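Local coordinates for TolA protein (Vibrio cholerae, PDB 4G7X), which probably works in the Tol-Pal system of the cell envelope, where the C-terminal domain of TolA presents a surface for partner proteins, at residues G52-Q57 / S114-K119; A38-F43 / Q121-E126; S46-Y51 / E126-I131. All coordinates share one frame; numbering follows the deposited sequence.

Contact 1: G52-Q57 / S114-K119; sequences GAIYTQ and SFPLPK
Tyr55 and Phe115 bring the two backbones closest, their CA atoms 6.5 Å apart, where a turn in the second half of helix 38-62 passes the short, weakly bonded strand 115-116. That strand is one edge of the four-stranded antiparallel sheet of the TolA C-terminal domain, in which helices pack against the sheet, and Phe115 holds its place through backbone hydrogen bonds to Ala87. The tyrosine carries most of the contact. Its CG lies opposite the backbone carbonyl carbon (chi1 -60°), which sends the ring off the helix and obliquely across the strand. There the hydroxyl donates a hydrogen bond to the carbonyl of Pro116, with 2.7 Å between Tyr55 OH and Pro116 O, arriving nearly in line with the C=O bond (165°). The carbonyl oxygen sits at the edge of the ring and in its plane, and the bond anchors the hydroxyl end of the ring. Phe115 acts on the face instead. Its ring turns an edge to the tyrosine in a T-shaped stack, with centroids 5.4 Å apart and planes at 88°. CD1 of Phe115 stands over the inner part of the face, 3.8 Å from Tyr55 CD1, while Phe115 CB approaches Tyr55 CE1 to 3.7 Å. Beyond these rings, Leu78 and Leu80 of strand 74-83 pack on Phe115, and Leu80, Leu128 and Leu133 close on Tyr55, which buries the pair. Pro116 also faces the helix with its own ring: its CD lies 3.8 Å from Tyr55 CE1. On the more open flank the branch methyl of Ile54 completes the seam, Ile54 CG2 resting 4.1 Å from Pro116 CG.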
ATOM      1  N   GLY B  52      -3.272  15.365  -1.463  1.00 12.33           N
ATOM      2  CA  GLY B  52      -4.021  14.491  -2.369  1.00 12.26           C
ATOM      3  C   GLY B  52      -3.534  14.621  -3.804  1.00 12.04           C
ATOM      4  O   GLY B  52      -3.333  13.619  -4.494  1.00 12.14           O
ATOM      5  N   ALA B  53      -3.349  15.860  -4.254  1.00 12.04           N
ATOM      6  CA  ALA B  53      -2.833  16.129  -5.594  1.00 11.95           C
ATOM      7  C   ALA B  53      -1.393  15.639  -5.770  1.00 11.83           C
ATOM      8  O   ALA B  53      -1.044  15.103  -6.823  1.00 11.84           O
ATOM      9  CB  ALA B  53      -2.943  17.612  -5.916  1.00 12.24           C
ATOM     10  N   ILE B  54      -0.563  15.819  -4.741  1.00 11.66           N
ATOM     11  CA  ILE B  54       0.810  15.311  -4.760  1.00 11.59           C
ATOM     12  C   ILE B  54       0.805  13.787  -4.924  1.00 11.37           C
ATOM     13  O   ILE B  54       1.534  13.247  -5.765  1.00 11.01           O
ATOM     14  CB  ILE B  54       1.604  15.742  -3.503  1.00 11.76           C
ATOM     15  CG1 ILE B  54       1.890  17.252  -3.550  1.00 11.78           C
ATOM     16  CG2 ILE B  54       2.909  14.960  -3.385  1.00 11.91           C
ATOM     17  CD1 ILE B  54       2.362  17.853  -2.240  1.00 12.19           C
ATOM     18  N   TYR B  55      -0.034  13.106  -4.145  1.00 11.11           N
ATOM     19  CA  TYR B  55      -0.125  11.641  -4.198  1.00 11.35           C
ATOM     20  C   TYR B  55      -0.596  11.137  -5.557  1.00 11.67           C
ATOM     21  O   TYR B  55      -0.062  10.156  -6.081  1.00 11.51           O
ATOM     22  CB  TYR B  55      -1.045  11.094  -3.104  1.00 10.95           C
ATOM     23  CG  TYR B  55      -0.642  11.401  -1.675  1.00 10.58           C
ATOM     24  CD1 TYR B  55       0.640  11.856  -1.356  1.00 10.64           C
ATOM     25  CD2 TYR B  55      -1.544  11.198  -0.638  1.00 10.46           C
ATOM     26  CE1 TYR B  55       0.990  12.131  -0.045  1.00 10.62           C
ATOM     27  CE2 TYR B  55      -1.198  11.457   0.677  1.00 10.55           C
ATOM     28  CZ  TYR B  55       0.066  11.921   0.967  1.00 10.52           C
ATOM     29  OH  TYR B  55       0.402  12.182   2.273  1.00 10.90           O
ATOM     30  N   THR B  56      -1.595  11.812  -6.120  1.00 12.32           N
ATOM     31  CA  THR B  56      -2.164  11.446  -7.411  1.00 13.20           C
ATOM     32  C   THR B  56      -1.116  11.588  -8.522  1.00 13.39           C
ATOM     33  O   THR B  56      -1.025  10.733  -9.410  1.00 13.43           O
ATOM     34  CB  THR B  56      -3.433  12.279  -7.711  1.00 13.73           C
ATOM     35  OG1 THR B  56      -4.367  12.148  -6.628  1.00 14.80           O
ATOM     36  CG2 THR B  56      -4.096  11.805  -8.988  1.00 14.24           C
ATOM     37  N   GLN B  57      -0.306  12.643  -8.447  1.00 13.50           N
ATOM     38  CA  GLN B  57       0.795  12.850  -9.389  1.00 14.23           C
ATOM     39  C   GLN B  57       1.864  11.762  -9.268  1.00 13.82           C
ATOM     40  O   GLN B  57       2.360  11.262 -10.279  1.00 14.14           O
ATOM     41  CB  GLN B  57       1.403  14.252  -9.219  1.00 15.41           C
ATOM     42  CG  GLN B  57       2.708  14.503  -9.972  1.00 17.37           C
ATOM     43  CD  GLN B  57       2.553  14.539 -11.484  1.00 18.71           C
ATOM     44  OE1 GLN B  57       1.460  14.744 -12.013  1.00 20.40           O
ATOM     45  NE2 GLN B  57       3.661  14.344 -12.190  1.00 19.59           N
ATOM     46  N   SER B 114       7.832   6.737  -1.764  0.50 12.50           N
ATOM     47  CA  SER B 114       7.360   7.314  -0.509  0.50 12.64           C
ATOM     48  C   SER B 114       6.286   8.361  -0.790  0.50 12.41           C
ATOM     49  O   SER B 114       6.270   8.963  -1.863  0.50 12.48           O
ATOM     50  CB  SER B 114       8.524   7.957   0.251  0.50 13.04           C
ATOM     51  OG  SER B 114       8.082   8.566   1.449  0.50 13.48           O
ATOM     52  N   PHE B 115       5.386   8.562   0.171  1.00 12.25           N
ATOM     53  CA  PHE B 115       4.358   9.592   0.073  1.00 12.44           C
ATOM     54  C   PHE B 115       4.697  10.645   1.121  1.00 12.96           C
ATOM     55  O   PHE B 115       4.837  10.310   2.293  1.00 12.92           O
ATOM     56  CB  PHE B 115       2.981   8.995   0.374  1.00 12.21           C
ATOM     57  CG  PHE B 115       2.543   7.935  -0.604  1.00 12.08           C
ATOM     58  CD1 PHE B 115       1.711   8.265  -1.668  1.00 12.04           C
ATOM     59  CD2 PHE B 115       2.942   6.606  -0.453  1.00 11.79           C
ATOM     60  CE1 PHE B 115       1.294   7.296  -2.571  1.00 12.00           C
ATOM     61  CE2 PHE B 115       2.529   5.636  -1.353  1.00 11.89           C
ATOM     62  CZ  PHE B 115       1.701   5.980  -2.410  1.00 11.83           C
ATOM     63  N   PRO B 116       4.831  11.920   0.707  1.00 13.27           N
ATOM     64  CA  PRO B 116       5.213  12.955   1.673  1.00 13.82           C
ATOM     65  C   PRO B 116       4.132  13.252   2.713  1.00 14.18           C
ATOM     66  O   PRO B 116       2.940  13.094   2.436  1.00 13.91           O
ATOM     67  CB  PRO B 116       5.452  14.191   0.795  1.00 13.88           C
ATOM     68  CG  PRO B 116       5.640  13.669  -0.595  1.00 14.45           C
ATOM     69  CD  PRO B 116       4.773  12.447  -0.668  1.00 13.56           C
ATOM     70  N   LEU B 117       4.569  13.664   3.901  1.00 14.98           N
ATOM     71  CA  LEU B 117       3.681  14.135   4.964  1.00 16.05           C
ATOM     72  C   LEU B 117       4.169  15.482   5.490  1.00 17.40           C
ATOM     73  O   LEU B 117       5.369  15.759   5.453  1.00 17.62           O
ATOM     74  CB  LEU B 117       3.635  13.138   6.123  1.00 15.83           C
ATOM     75  CG  LEU B 117       2.920  11.798   5.947  1.00 15.69           C
ATOM     76  CD1 LEU B 117       3.165  10.946   7.183  1.00 15.45           C
ATOM     77  CD2 LEU B 117       1.427  11.971   5.713  1.00 15.76           C
ATOM     78  N   PRO B 118       3.242  16.323   5.987  1.00 18.36           N
ATOM     79  CA  PRO B 118       3.675  17.580   6.597  1.00 19.45           C
ATOM     80  C   PRO B 118       4.333  17.345   7.952  1.00 20.65           C
ATOM     81  O   PRO B 118       3.990  16.387   8.651  1.00 21.24           O
ATOM     82  CB  PRO B 118       2.366  18.352   6.772  1.00 19.20           C
ATOM     83  CG  PRO B 118       1.318  17.299   6.877  1.00 18.84           C
ATOM     84  CD  PRO B 118       1.772  16.198   5.961  1.00 18.35           C
ATOM     85  N   LYS B 119       5.275  18.212   8.311  1.00 22.44           N
ATOM     86  CA  LYS B 119       5.953  18.121   9.597  1.00 23.63           C
ATOM     87  C   LYS B 119       5.124  18.784  10.692  1.00 24.36           C
ATOM     88  O   LYS B 119       4.635  19.904  10.518  1.00 25.38           O
ATOM     89  CB  LYS B 119       7.345  18.754   9.519  1.00 24.45           C
TER

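Contact 2: A38-F43 / Q121-E126; sequences AARQQF and QPDVVE
Arg40 reaches Asp123 through a bend at its second torsion (chi2 62°), which swings the guanidinium off the helix, while Asp123 sets its CG between its own backbone N and carbonyl carbon (chi1 54°) to meet it. The arginine grips side-on. NE lies 2.7 Å from Asp123 OD2 and NH2 2.8 Å from Asp123 OD1, each oxygen accepting through its syn lone pair; both bonds are nearly straight, and the two flat groups are almost coplanar. Asp123 OD1 also takes a weak bond from Val124 N. This salt bridge ties together the N-terminal turns of helices 38-62 and 122-128 at the domain surface; the axes of the segments 38-43 and 122-126 come within 10.9 Å and cross at -50°. The aspartate stands in the first turn of its helix, where a negative charge probably suits the helix dipole. Phe43 CD2 sits over one face of the Arg40 guanidinium, toward its rim. The same ring turns its edge to the side-chain amide of Gln121, the N-cap residue, with Phe43 CE2 3.3 Å from Gln121 OE1. Toward the interior, Val124 CG2 packs 4.1 Å from Phe43 CE2.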
ATOM      1  N   ALA B  38     -12.833  26.845  13.300  1.00 14.91           N
ATOM      2  CA  ALA B  38     -13.134  26.868  11.870  1.00 14.43           C
ATOM      3  C   ALA B  38     -11.894  27.118  11.022  1.00 14.08           C
ATOM      4  O   ALA B  38     -11.756  26.544   9.944  1.00 13.49           O
ATOM      5  CB  ALA B  38     -14.202  27.907  11.568  1.00 14.30           C
ATOM      6  N   ALA B  39     -10.991  27.964  11.514  1.00 14.13           N
ATOM      7  CA  ALA B  39      -9.778  28.298  10.777  1.00 14.30           C
ATOM      8  C   ALA B  39      -8.901  27.066  10.573  1.00 14.32           C
ATOM      9  O   ALA B  39      -8.333  26.875   9.494  1.00 14.23           O
ATOM     10  CB  ALA B  39      -9.003  29.396  11.489  1.00 14.43           C
ATOM     11  N   ARG B  40      -8.798  26.238  11.611  1.00 14.42           N
ATOM     12  CA  ARG B  40      -8.007  25.012  11.527  1.00 14.50           C
ATOM     13  C   ARG B  40      -8.645  24.018  10.562  1.00 14.44           C
ATOM     14  O   ARG B  40      -7.942  23.376   9.780  1.00 14.15           O
ATOM     15  CB  ARG B  40      -7.800  24.380  12.907  1.00 15.07           C
ATOM     16  CG  ARG B  40      -6.781  23.244  12.921  1.00 15.84           C
ATOM     17  CD  ARG B  40      -5.395  23.724  12.522  1.00 16.64           C
ATOM     18  NE  ARG B  40      -4.451  22.615  12.383  1.00 17.68           N
ATOM     19  CZ  ARG B  40      -3.187  22.744  11.985  1.00 18.23           C
ATOM     20  NH1 ARG B  40      -2.693  23.936  11.680  1.00 18.90           N
ATOM     21  NH2 ARG B  40      -2.410  21.670  11.896  1.00 19.24           N
ATOM     22  N   GLN B  41      -9.971  23.913  10.601  1.00 14.10           N
ATOM     23  CA  GLN B  41     -10.696  23.060   9.654  1.00 14.16           C
ATOM     24  C   GLN B  41     -10.421  23.458   8.204  1.00 13.91           C
ATOM     25  O   GLN B  41     -10.250  22.592   7.346  1.00 13.72           O
ATOM     26  CB  GLN B  41     -12.197  23.063   9.941  1.00 15.04           C
ATOM     27  CG  GLN B  41     -12.572  22.372  11.242  1.00 15.96           C
ATOM     28  CD  GLN B  41     -14.065  22.144  11.388  1.00 16.70           C
ATOM     29  OE1 GLN B  41     -14.858  22.500  10.510  1.00 17.70           O
ATOM     30  NE2 GLN B  41     -14.461  21.549  12.507  1.00 17.40           N
ATOM     31  N   GLN B  42     -10.370  24.763   7.941  1.00 13.46           N
ATOM     32  CA  GLN B  42     -10.042  25.275   6.609  1.00 13.31           C
ATOM     33  C   GLN B  42      -8.636  24.870   6.182  1.00 13.63           C
ATOM     34  O   GLN B  42      -8.423  24.451   5.044  1.00 13.30           O
ATOM     35  CB  GLN B  42     -10.193  26.797   6.556  1.00 12.89           C
ATOM     36  CG  GLN B  42     -11.638  27.248   6.677  1.00 12.57           C
ATOM     37  CD  GLN B  42     -11.828  28.738   6.488  1.00 12.34           C
ATOM     38  OE1 GLN B  42     -10.869  29.513   6.462  1.00 12.45           O
ATOM     39  NE2 GLN B  42     -13.086  29.148   6.351  1.00 11.85           N
ATOM     40  N   PHE B  43      -7.686  24.986   7.105  1.00 13.92           N
ATOM     41  CA  PHE B  43      -6.303  24.612   6.830  1.00 14.36           C
ATOM     42  C   PHE B  43      -6.183  23.122   6.521  1.00 14.11           C
ATOM     43  O   PHE B  43      -5.523  22.739   5.555  1.00 14.05           O
ATOM     44  CB  PHE B  43      -5.387  25.006   7.990  1.00 15.35           C
ATOM     45  CG  PHE B  43      -3.960  24.570   7.811  1.00 16.22           C
ATOM     46  CD1 PHE B  43      -3.109  25.256   6.949  1.00 16.69           C
ATOM     47  CD2 PHE B  43      -3.463  23.471   8.506  1.00 16.63           C
ATOM     48  CE1 PHE B  43      -1.789  24.855   6.784  1.00 17.00           C
ATOM     49  CE2 PHE B  43      -2.148  23.065   8.344  1.00 16.95           C
ATOM     50  CZ  PHE B  43      -1.310  23.760   7.485  1.00 17.07           C
ATOM     51  N   GLN B 121       2.098  18.359  11.892  1.00 25.07           N
ATOM     52  CA  GLN B 121       0.687  18.653  11.640  1.00 24.36           C
ATOM     53  C   GLN B 121      -0.133  17.371  11.801  1.00 23.45           C
ATOM     54  O   GLN B 121      -0.643  16.834  10.813  1.00 22.50           O
ATOM     55  CB  GLN B 121       0.494  19.259  10.245  1.00 25.21           C
ATOM     56  CG  GLN B 121       1.040  20.671  10.091  1.00 26.04           C
ATOM     57  CD  GLN B 121       1.005  21.178   8.659  1.00 26.61           C
ATOM     58  OE1 GLN B 121       0.190  20.741   7.843  1.00 27.39           O
ATOM     59  NE2 GLN B 121       1.892  22.117   8.349  1.00 27.40           N
ATOM     60  N   PRO B 122      -0.265  16.877  13.052  1.00 22.78           N
ATOM     61  CA  PRO B 122      -0.865  15.558  13.288  1.00 22.37           C
ATOM     62  C   PRO B 122      -2.316  15.422  12.823  1.00 21.77           C
ATOM     63  O   PRO B 122      -2.714  14.341  12.384  1.00 21.57           O
ATOM     64  CB  PRO B 122      -0.762  15.383  14.810  1.00 22.61           C
ATOM     65  CG  PRO B 122      -0.645  16.765  15.351  1.00 22.81           C
ATOM     66  CD  PRO B 122       0.115  17.537  14.316  1.00 23.08           C
ATOM     67  N   ASP B 123      -3.094  16.500  12.911  1.00 20.81           N
ATOM     68  CA  ASP B 123      -4.491  16.466  12.468  1.00 20.02           C
ATOM     69  C   ASP B 123      -4.609  16.268  10.954  1.00 19.27           C
ATOM     70  O   ASP B 123      -5.512  15.573  10.484  1.00 19.38           O
ATOM     71  CB  ASP B 123      -5.280  17.698  12.951  1.00 20.32           C
ATOM     72  CG  ASP B 123      -4.628  19.027  12.570  1.00 20.32           C
ATOM     73  OD1 ASP B 123      -3.498  19.048  12.039  1.00 20.51           O
ATOM     74  OD2 ASP B 123      -5.266  20.071  12.816  1.00 21.08           O
ATOM     75  N   VAL B 124      -3.682  16.865  10.207  1.00 18.14           N
ATOM     76  CA  VAL B 124      -3.603  16.680   8.757  1.00 17.36           C
ATOM     77  C   VAL B 124      -3.161  15.252   8.425  1.00 17.13           C
ATOM     78  O   VAL B 124      -3.739  14.604   7.547  1.00 16.16           O
ATOM     79  CB  VAL B 124      -2.653  17.712   8.101  1.00 16.97           C
ATOM     80  CG1 VAL B 124      -2.493  17.441   6.612  1.00 16.93           C
ATOM     81  CG2 VAL B 124      -3.162  19.131   8.328  1.00 17.12           C
ATOM     82  N   VAL B 125      -2.151  14.761   9.144  1.00 16.93           N
ATOM     83  CA  VAL B 125      -1.647  13.396   8.953  1.00 16.88           C
ATOM     84  C   VAL B 125      -2.764  12.360   9.137  1.00 16.99           C
ATOM     85  O   VAL B 125      -2.852  11.402   8.368  1.00 16.25           O
ATOM     86  CB  VAL B 125      -0.426  13.100   9.858  1.00 16.77           C
ATOM     87  CG1 VAL B 125      -0.009  11.637   9.771  1.00 16.60           C
ATOM     88  CG2 VAL B 125       0.740  13.996   9.471  1.00 16.95           C
ATOM     89  N   GLU B 126      -3.623  12.561  10.134  1.00 17.39           N
ATOM     90  CA  GLU B 126      -4.767  11.672  10.366  1.00 18.10           C
ATOM     91  C   GLU B 126      -5.666  11.494   9.140  1.00 17.55           C
ATOM     92  O   GLU B 126      -6.122  10.385   8.861  1.00 17.90           O
ATOM     93  CB  GLU B 126      -5.589  12.142  11.574  1.00 19.57           C
ATOM     94  CG  GLU B 126      -4.919  11.878  12.916  1.00 21.58           C
ATOM     95  CD  GLU B 126      -4.661  10.402  13.161  1.00 22.69           C
ATOM     96  OE1 GLU B 126      -5.642   9.639  13.279  1.00 24.30           O
ATOM     97  OE2 GLU B 126      -3.477  10.007  13.240  1.00 23.38           O
TER

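Contact 3: S46-Y51 / E126-I131; sequences SEVGRY and EKLKNI
Val48 and Leu128 mark the closest pass of the two backbones, with CA atoms 6.5 Å apart, where helix 38-62 passes residues 126-128 of helix 122-128 and the start of strand 130-135. No hydrogen bond crosses here; the contact is apolar packing. Leu128 places its two methyls against the root of the Tyr51 side chain: CD2 lies 3.6 Å from Tyr51 CB, and CD1 sits 3.7 Å from Tyr51 CG. The two side chains meet at about a right angle, CD1 approaching the ring obliquely. With CG of Leu128 turned opposite its carbonyl carbon (chi1 -65°) and the chain extended beyond, the fork comes up against the helix, CD1 by the base of the ring and CD2 by Tyr51 CB and 4.1 Å from Val48 CA. Val48 divides its branches between two neighbours. CG2 presses on the near end of the Lys127 side chain, 3.6 Å from Lys127 CB, before that chain bends away, whereas CG1 faces Ile131, 4.3 Å from its CD1. On another side of the helix, Arg50 grips Glu47 side-on in a salt bridge, with a nearly straight hydrogen bond (N-H...O 171°) from Arg50 NE to Glu47 OE1. Tyr51 CD2 lies over the rim of one guanidinium face, and the pairing probably offsets the charge of Glu47, which is buried. Leu117 and Pro118 extend the apolar cover of Leu128, and Lys129 reaches outward to an acidic side chain of the bound partner protein. Backbone bonds from Lys129 to Leu80 and from Ile131 to Leu78 then add the last strand to the sheet. This is the place in the TolA C-terminal fold where the end of helix 122-128 runs into an edge strand of the antiparallel sheet and packs on helix 38-62.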
ATOM      1  N   SER B  46      -7.674  22.325   3.099  1.00 14.03           N
ATOM      2  CA  SER B  46      -6.741  22.796   2.076  1.00 14.64           C
ATOM      3  C   SER B  46      -5.554  21.847   1.909  1.00 14.87           C
ATOM      4  O   SER B  46      -5.190  21.495   0.787  1.00 15.12           O
ATOM      5  CB  SER B  46      -6.252  24.211   2.409  1.00 14.71           C
ATOM      6  OG  SER B  46      -5.428  24.732   1.376  1.00 15.39           O
ATOM      7  N   GLU B  47      -4.968  21.433   3.032  1.00 15.37           N
ATOM      8  CA  GLU B  47      -3.803  20.549   3.025  1.00 16.01           C
ATOM      9  C   GLU B  47      -4.105  19.154   2.484  1.00 15.99           C
ATOM     10  O   GLU B  47      -3.273  18.568   1.787  1.00 15.66           O
ATOM     11  CB  GLU B  47      -3.174  20.474   4.418  1.00 16.89           C
ATOM     12  CG  GLU B  47      -2.405  21.729   4.798  1.00 17.72           C
ATOM     13  CD  GLU B  47      -1.153  21.922   3.963  1.00 18.47           C
ATOM     14  OE1 GLU B  47      -1.232  22.609   2.926  1.00 18.80           O
ATOM     15  OE2 GLU B  47      -0.096  21.369   4.331  1.00 19.65           O
ATOM     16  N   VAL B  48      -5.290  18.630   2.795  1.00 16.03           N
ATOM     17  CA  VAL B  48      -5.738  17.346   2.248  1.00 16.52           C
ATOM     18  C   VAL B  48      -5.843  17.409   0.725  1.00 16.48           C
ATOM     19  O   VAL B  48      -5.459  16.463   0.028  1.00 16.26           O
ATOM     20  CB  VAL B  48      -7.063  16.875   2.892  1.00 16.86           C
ATOM     21  CG1 VAL B  48      -7.672  15.698   2.136  1.00 17.15           C
ATOM     22  CG2 VAL B  48      -6.816  16.489   4.340  1.00 16.85           C
ATOM     23  N   GLY B  49      -6.342  18.531   0.212  1.00 16.08           N
ATOM     24  CA  GLY B  49      -6.398  18.755  -1.228  1.00 15.83           C
ATOM     25  C   GLY B  49      -5.011  18.815  -1.846  1.00 15.49           C
ATOM     26  O   GLY B  49      -4.765  18.203  -2.889  1.00 15.60           O
ATOM     27  N   ARG B  50      -4.103  19.534  -1.188  1.00 15.41           N
ATOM     28  CA  ARG B  50      -2.745  19.733  -1.696  1.00 15.33           C
ATOM     29  C   ARG B  50      -1.952  18.425  -1.730  1.00 14.62           C
ATOM     30  O   ARG B  50      -1.356  18.085  -2.757  1.00 14.10           O
ATOM     31  CB  ARG B  50      -2.004  20.802  -0.881  1.00 16.29           C
ATOM     32  CG  ARG B  50      -0.713  21.276  -1.533  1.00 17.59           C
ATOM     33  CD  ARG B  50      -0.096  22.470  -0.822  1.00 18.52           C
ATOM     34  NE  ARG B  50       0.387  22.152   0.521  1.00 19.48           N
ATOM     35  CZ  ARG B  50       1.557  21.581   0.798  1.00 20.02           C
ATOM     36  NH1 ARG B  50       2.393  21.230  -0.175  1.00 20.71           N
ATOM     37  NH2 ARG B  50       1.889  21.345   2.059  1.00 20.44           N
ATOM     38  N   TYR B  51      -1.959  17.695  -0.618  1.00 13.91           N
ATOM     39  CA  TYR B  51      -1.265  16.407  -0.562  1.00 13.35           C
ATOM     40  C   TYR B  51      -1.942  15.344  -1.416  1.00 12.94           C
ATOM     41  O   TYR B  51      -1.262  14.530  -2.039  1.00 12.17           O
ATOM     42  CB  TYR B  51      -1.065  15.940   0.883  1.00 13.90           C
ATOM     43  CG  TYR B  51       0.104  16.623   1.555  1.00 14.55           C
ATOM     44  CD1 TYR B  51       1.399  16.125   1.419  1.00 15.02           C
ATOM     45  CD2 TYR B  51      -0.081  17.781   2.310  1.00 15.03           C
ATOM     46  CE1 TYR B  51       2.479  16.757   2.018  1.00 15.63           C
ATOM     47  CE2 TYR B  51       0.988  18.415   2.920  1.00 15.52           C
ATOM     48  CZ  TYR B  51       2.265  17.901   2.771  1.00 15.95           C
ATOM     49  OH  TYR B  51       3.329  18.533   3.371  1.00 17.28           O
ATOM     50  N   GLU B 126      -3.623  12.561  10.134  1.00 17.39           N
ATOM     51  CA  GLU B 126      -4.767  11.672  10.366  1.00 18.10           C
ATOM     52  C   GLU B 126      -5.666  11.494   9.140  1.00 17.55           C
ATOM     53  O   GLU B 126      -6.122  10.385   8.861  1.00 17.90           O
ATOM     54  CB  GLU B 126      -5.589  12.142  11.574  1.00 19.57           C
ATOM     55  CG  GLU B 126      -4.919  11.878  12.916  1.00 21.58           C
ATOM     56  CD  GLU B 126      -4.661  10.402  13.161  1.00 22.69           C
ATOM     57  OE1 GLU B 126      -5.642   9.639  13.279  1.00 24.30           O
ATOM     58  OE2 GLU B 126      -3.477  10.007  13.240  1.00 23.38           O
ATOM     59  N   LYS B 127      -5.913  12.582   8.414  0.50 17.02           N
ATOM     60  CA  LYS B 127      -6.714  12.525   7.192  0.50 16.57           C
ATOM     61  C   LYS B 127      -5.924  11.938   6.020  0.50 16.15           C
ATOM     62  O   LYS B 127      -6.476  11.190   5.210  0.50 16.31           O
ATOM     63  CB  LYS B 127      -7.265  13.909   6.832  0.50 16.81           C
ATOM     64  CG  LYS B 127      -8.278  14.463   7.824  0.50 17.03           C
ATOM     65  CD  LYS B 127      -9.520  13.589   7.909  0.50 17.18           C
ATOM     66  CE  LYS B 127     -10.557  14.187   8.848  0.50 17.37           C
ATOM     67  NZ  LYS B 127     -11.794  13.357   8.908  0.50 17.65           N
ATOM     68  N   LEU B 128      -4.635  12.267   5.943  1.00 15.57           N
ATOM     69  CA  LEU B 128      -3.769  11.767   4.864  1.00 15.09           C
ATOM     70  C   LEU B 128      -3.504  10.261   4.932  1.00 14.62           C
ATOM     71  O   LEU B 128      -3.229   9.633   3.900  1.00 14.70           O
ATOM     72  CB  LEU B 128      -2.445  12.537   4.811  1.00 14.59           C
ATOM     73  CG  LEU B 128      -2.546  14.020   4.438  1.00 14.53           C
ATOM     74  CD1 LEU B 128      -1.165  14.651   4.376  1.00 14.43           C
ATOM     75  CD2 LEU B 128      -3.296  14.215   3.127  1.00 14.82           C
ATOM     76  N   LYS B 129      -3.600   9.693   6.132  0.50 14.55           N
ATOM     77  CA  LYS B 129      -3.371   8.262   6.344  0.50 14.50           C
ATOM     78  C   LYS B 129      -4.515   7.386   5.837  0.50 14.12           C
ATOM     79  O   LYS B 129      -4.377   6.167   5.777  0.50 13.85           O
ATOM     80  CB  LYS B 129      -3.130   7.975   7.827  0.50 15.00           C
ATOM     81  CG  LYS B 129      -1.740   8.331   8.320  0.50 15.63           C
ATOM     82  CD  LYS B 129      -1.684   8.264   9.837  0.50 16.00           C
ATOM     83  CE  LYS B 129      -2.057   6.877  10.334  0.50 16.62           C
ATOM     84  NZ  LYS B 129      -1.935   6.772  11.814  0.50 17.11           N
ATOM     85  N   ASN B 130      -5.641   8.008   5.492  1.00 13.78           N
ATOM     86  CA  ASN B 130      -6.816   7.289   5.000  1.00 13.67           C
ATOM     87  C   ASN B 130      -7.517   8.168   3.974  1.00 13.54           C
ATOM     88  O   ASN B 130      -8.432   8.923   4.309  1.00 13.98           O
ATOM     89  CB  ASN B 130      -7.747   6.936   6.171  1.00 13.92           C
ATOM     90  CG  ASN B 130      -8.945   6.094   5.755  1.00 14.32           C
ATOM     91  OD1 ASN B 130      -9.043   5.623   4.620  1.00 14.71           O
ATOM     92  ND2 ASN B 130      -9.865   5.893   6.691  1.00 14.74           N
ATOM     93  N   ILE B 131      -7.072   8.069   2.723  1.00 13.16           N
ATOM     94  CA  ILE B 131      -7.419   9.067   1.709  1.00 13.16           C
ATOM     95  C   ILE B 131      -7.957   8.454   0.413  1.00 13.18           C
ATOM     96  O   ILE B 131      -7.390   7.498  -0.121  1.00 12.98           O
ATOM     97  CB  ILE B 131      -6.215  10.011   1.436  1.00 13.12           C
ATOM     98  CG1 ILE B 131      -6.616  11.181   0.532  1.00 13.22           C
ATOM     99  CG2 ILE B 131      -5.014   9.243   0.882  1.00 13.16           C
ATOM    100  CD1 ILE B 131      -5.599  12.301   0.476  1.00 13.59           C
TER

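Overall arrangement
All three contacts share helix 38-62, meeting it in the order contact 2, contact 3, contact 1 along its length. Contact 3 is the middle one, its centre about 8 Å from that of contact 1 and about 9 Å from that of contact 2, while contacts 1 and 2 lie about 15 Å apart. Tyr51 joins contacts 3 and 1: its OH is 3.4 Å from Pro118 CA. Contacts 3 and 2 meet where Val124 CG1 packs 3.8 Å from Glu47 CB. Strand 115-116 is followed, after a short loop, by helix 122-128, and Pro118 CG touches Val124 CG1 at 3.8 Å. Along helix 38-62 the neighbours thus change from a surface salt bridge to buried packing to the edge of the sheet.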